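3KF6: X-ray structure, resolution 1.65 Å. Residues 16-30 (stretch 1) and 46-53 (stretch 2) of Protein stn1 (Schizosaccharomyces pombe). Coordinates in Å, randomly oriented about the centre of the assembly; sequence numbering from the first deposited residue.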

# COMPACT_ATOMS: atom_id res chain seq x y z
N SER A 16 15.89 -16.39 -10.32
CA SER A 16 14.88 -17.46 -10.07
C SER A 16 13.50 -17.08 -10.62
O SER A 16 13.18 -17.36 -11.77
CB SER A 16 14.76 -17.75 -8.58
OG SER A 16 16.02 -18.01 -7.99
N ARG A 17 12.70 -16.42 -9.78
CA ARG A 17 11.35 -16.01 -10.16
C ARG A 17 11.10 -14.50 -10.03
O ARG A 17 12.02 -13.69 -10.20
CB ARG A 17 10.33 -16.77 -9.30
CG ARG A 17 8.89 -16.60 -9.74
CD ARG A 17 7.93 -17.01 -8.64
NE ARG A 17 6.55 -16.76 -9.03
CZ ARG A 17 5.49 -17.17 -8.34
NH1 ARG A 17 5.66 -17.86 -7.22
NH2 ARG A 17 4.27 -16.88 -8.76
N TRP A 18 9.86 -14.12 -9.73
CA TRP A 18 9.48 -12.71 -9.59
C TRP A 18 9.07 -12.34 -8.16
O TRP A 18 8.61 -11.22 -7.89
CB TRP A 18 8.34 -12.37 -10.57
CG TRP A 18 6.90 -12.44 -10.06
CD1 TRP A 18 6.47 -12.68 -8.78
CD2 TRP A 18 5.71 -12.20 -10.84
NE1 TRP A 18 5.09 -12.59 -8.72
CE2 TRP A 18 4.61 -12.29 -9.96
CE3 TRP A 18 5.48 -11.90 -12.19
CZ2 TRP A 18 3.28 -12.10 -10.40
CZ3 TRP A 18 4.16 -11.70 -12.62
CH2 TRP A 18 3.08 -11.80 -11.72
N ASN A 19 9.25 -13.28 -7.24
CA ASN A 19 8.92 -13.11 -5.82
C ASN A 19 7.99 -11.97 -5.41
O ASN A 19 8.43 -10.85 -5.18
CB ASN A 19 10.21 -13.00 -5.01
CG ASN A 19 11.18 -14.13 -5.28
OD1 ASN A 19 10.87 -15.30 -5.07
ND2 ASN A 19 12.37 -13.79 -5.76
N PRO A 20 6.68 -12.25 -5.32
CA PRO A 20 5.72 -11.21 -4.91
C PRO A 20 5.86 -11.09 -3.39
O PRO A 20 5.66 -12.06 -2.66
CB PRO A 20 4.38 -11.80 -5.36
CG PRO A 20 4.59 -13.28 -5.17
CD PRO A 20 5.99 -13.51 -5.68
N MET A 21 6.20 -9.90 -2.91
CA MET A 21 6.42 -9.71 -1.48
C MET A 21 5.77 -8.48 -0.86
O MET A 21 5.43 -7.52 -1.56
CB MET A 21 7.92 -9.60 -1.20
CG MET A 21 8.75 -10.82 -1.57
SD MET A 21 10.52 -10.54 -1.24
CE MET A 21 10.52 -10.49 0.55
N PHE A 22 5.61 -8.52 0.46
CA PHE A 22 5.09 -7.38 1.21
C PHE A 22 6.33 -6.56 1.54
O PHE A 22 7.41 -7.11 1.76
CB PHE A 22 4.42 -7.84 2.51
CG PHE A 22 3.04 -8.38 2.31
CD1 PHE A 22 2.73 -9.68 2.67
CD2 PHE A 22 2.04 -7.58 1.76
CE1 PHE A 22 1.44 -10.19 2.49
CE2 PHE A 22 0.75 -8.07 1.57
CZ PHE A 22 0.45 -9.38 1.94
N ILE A 23 6.17 -5.24 1.58
CA ILE A 23 7.29 -4.35 1.84
C ILE A 23 7.99 -4.60 3.17
O ILE A 23 9.22 -4.52 3.24
CB ILE A 23 6.83 -2.88 1.69
CG1 ILE A 23 6.53 -2.62 0.21
CG2 ILE A 23 7.89 -1.91 2.22
CD1 ILE A 23 5.83 -1.30 -0.07
N SER A 24 7.24 -4.91 4.21
CA SER A 24 7.85 -5.17 5.51
C SER A 24 8.84 -6.34 5.40
O SER A 24 9.87 -6.35 6.06
CB SER A 24 6.79 -5.48 6.56
OG SER A 24 6.06 -6.64 6.21
N ASP A 25 8.52 -7.32 4.55
CA ASP A 25 9.41 -8.48 4.38
C ASP A 25 10.62 -8.12 3.52
O ASP A 25 11.71 -8.68 3.70
CB ASP A 25 8.65 -9.66 3.77
CG ASP A 25 7.65 -10.27 4.74
OD1 ASP A 25 7.99 -10.39 5.94
OD2 ASP A 25 6.52 -10.62 4.32
N VAL A 26 10.43 -7.19 2.60
CA VAL A 26 11.54 -6.75 1.75
C VAL A 26 12.61 -6.16 2.67
O VAL A 26 13.81 -6.42 2.50
CB VAL A 26 11.07 -5.70 0.71
CG1 VAL A 26 12.26 -5.15 -0.06
CG2 VAL A 26 10.10 -6.34 -0.25
N HIS A 27 12.18 -5.38 3.66
CA HIS A 27 13.10 -4.76 4.62
C HIS A 27 13.75 -5.77 5.56
O HIS A 27 14.63 -5.41 6.35
CB HIS A 27 12.37 -3.69 5.44
CG HIS A 27 12.17 -2.40 4.71
ND1 HIS A 27 13.18 -1.49 4.51
CD2 HIS A 27 11.07 -1.87 4.12
CE1 HIS A 27 12.72 -0.46 3.83
NE2 HIS A 27 11.44 -0.66 3.58
N LYS A 28 13.33 -7.03 5.47
CA LYS A 28 13.88 -8.07 6.33
C LYS A 28 14.87 -8.97 5.59
O LYS A 28 15.47 -9.87 6.19
CB LYS A 28 12.76 -8.92 6.93
CG LYS A 28 11.94 -8.18 7.98
CD LYS A 28 10.82 -9.04 8.52
CE LYS A 28 9.98 -8.27 9.52
NZ LYS A 28 8.80 -9.06 9.99
N ILE A 29 15.03 -8.75 4.30
CA ILE A 29 15.97 -9.54 3.51
C ILE A 29 17.38 -9.25 4.02
O ILE A 29 17.73 -8.10 4.26
CB ILE A 29 15.89 -9.19 2.01
CG1 ILE A 29 14.51 -9.55 1.46
CG2 ILE A 29 16.98 -9.94 1.24
CD1 ILE A 29 14.27 -9.07 0.04
N SER A 30 18.17 -10.30 4.19
CA SER A 30 19.54 -10.16 4.68
C SER A 30 20.55 -10.08 3.54
O SER A 30 20.46 -10.81 2.55
CB SER A 30 19.89 -11.32 5.60
OG SER A 30 19.75 -12.57 4.94
N PRO A 46 17.57 -17.39 -1.76
CA PRO A 46 18.24 -16.29 -2.47
C PRO A 46 17.21 -15.43 -3.21
O PRO A 46 16.41 -15.95 -3.98
CB PRO A 46 19.19 -17.02 -3.41
CG PRO A 46 18.46 -18.29 -3.71
CD PRO A 46 17.93 -18.69 -2.35
N ILE A 47 17.25 -14.13 -2.98
CA ILE A 47 16.30 -13.22 -3.62
C ILE A 47 16.98 -12.05 -4.33
O ILE A 47 17.90 -11.43 -3.79
CB ILE A 47 15.32 -12.63 -2.58
CG1 ILE A 47 14.53 -13.75 -1.90
CG2 ILE A 47 14.36 -11.65 -3.25
CD1 ILE A 47 13.63 -14.53 -2.83
N ARG A 48 16.51 -11.75 -5.53
CA ARG A 48 17.04 -10.65 -6.32
C ARG A 48 15.91 -9.86 -6.97
O ARG A 48 15.81 -8.64 -6.80
CB ARG A 48 17.99 -11.18 -7.41
CG ARG A 48 18.60 -10.10 -8.31
CD ARG A 48 19.68 -10.69 -9.21
NE ARG A 48 20.13 -9.77 -10.26
CZ ARG A 48 20.77 -8.63 -10.04
NH1 ARG A 48 21.06 -8.25 -8.80
NH2 ARG A 48 21.14 -7.87 -11.06
N TRP A 49 15.04 -10.56 -7.70
CA TRP A 49 13.92 -9.91 -8.38
C TRP A 49 12.65 -10.01 -7.54
O TRP A 49 12.25 -11.11 -7.14
CB TRP A 49 13.72 -10.53 -9.76
CG TRP A 49 14.91 -10.32 -10.65
CD1 TRP A 49 15.88 -11.23 -10.95
CD2 TRP A 49 15.29 -9.10 -11.30
NE1 TRP A 49 16.85 -10.65 -11.74
CE2 TRP A 49 16.51 -9.35 -11.97
CE3 TRP A 49 14.72 -7.82 -11.37
CZ2 TRP A 49 17.16 -8.36 -12.71
CZ3 TRP A 49 15.38 -6.84 -12.10
CH2 TRP A 49 16.59 -7.11 -12.76
N ILE A 50 12.02 -8.86 -7.31
CA ILE A 50 10.83 -8.78 -6.47
C ILE A 50 9.71 -7.93 -7.09
O ILE A 50 9.96 -7.06 -7.92
CB ILE A 50 11.20 -8.14 -5.11
CG1 ILE A 50 12.27 -8.99 -4.42
CG2 ILE A 50 9.97 -8.02 -4.22
CD1 ILE A 50 12.83 -8.36 -3.18
N GLN A 51 8.48 -8.20 -6.66
CA GLN A 51 7.32 -7.45 -7.13
C GLN A 51 6.58 -6.94 -5.90
O GLN A 51 6.36 -7.70 -4.95
CB GLN A 51 6.38 -8.34 -7.95
CG GLN A 51 5.21 -7.58 -8.58
CD GLN A 51 4.08 -8.51 -8.99
OE1 GLN A 51 3.41 -9.09 -8.14
NE2 GLN A 51 3.87 -8.65 -10.30
N ILE A 52 6.21 -5.67 -5.90
CA ILE A 52 5.46 -5.10 -4.79
C ILE A 52 4.24 -4.36 -5.34
O ILE A 52 4.21 -3.97 -6.51
CB ILE A 52 6.33 -4.13 -3.92
CG1 ILE A 52 6.85 -2.95 -4.75
CG2 ILE A 52 7.50 -4.89 -3.32
CD1 ILE A 52 5.94 -1.76 -4.77
N VAL A 53 3.22 -4.21 -4.49
CA VAL A 53 2.00 -3.53 -4.89
C VAL A 53 1.52 -2.64 -3.75
O VAL A 53 1.36 -3.11 -2.62
CB VAL A 53 0.87 -4.54 -5.21
CG1 VAL A 53 -0.42 -3.78 -5.50
CG2 VAL A 53 1.24 -5.40 -6.41
O HOH W 1 3.74 -5.32 -1.70

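Stretch 2 is mostly strand, and stretch 1 runs beside it in the same direction before turning into a short helix. The backbones are joined by a single bridge, Pro20 with Gln51.

Ile47 points toward stretch 1. Its CG2 lies 4.2 Å from Ile29 CD1, an apolar contact. Arg48 leads its side chain away. Trp49 O accepts a hydrogen bond from Asn19 ND2 at 3.0 Å. This ties the Asn19 side chain to the strand; Asn19 OD1 is bonded elsewhere in the structure.

Ile50 is buried among apolar side chains. Its CD1 meets Ile29 CD1 at 3.6 Å and Met21 SD at 3.7 Å. Its CG2 is 4.3 Å from Val26 CG2.

Gln51 anchors the pairing. Its N donates to Asn19 O at 3.0 Å, and its O accepts from Met21 N at 3.0 Å. Pro20, between these two partners, has no N-H to give. Its CA makes a CA-H...O contact with Gln51 O at 3.6 Å. The Gln51 NE2 sits over one face of the Trp18 ring, 3.5 Å from CZ2.

Ile52 CG2 packs 4.3 Å from both Ile23 CG1 and Val26 CG2, apolar contacts with two helix residues. At Val53 direct pairing gives way to water 1, which donates to Met21 O at 2.8 Å and accepts from Val53 N at 3.0 Å.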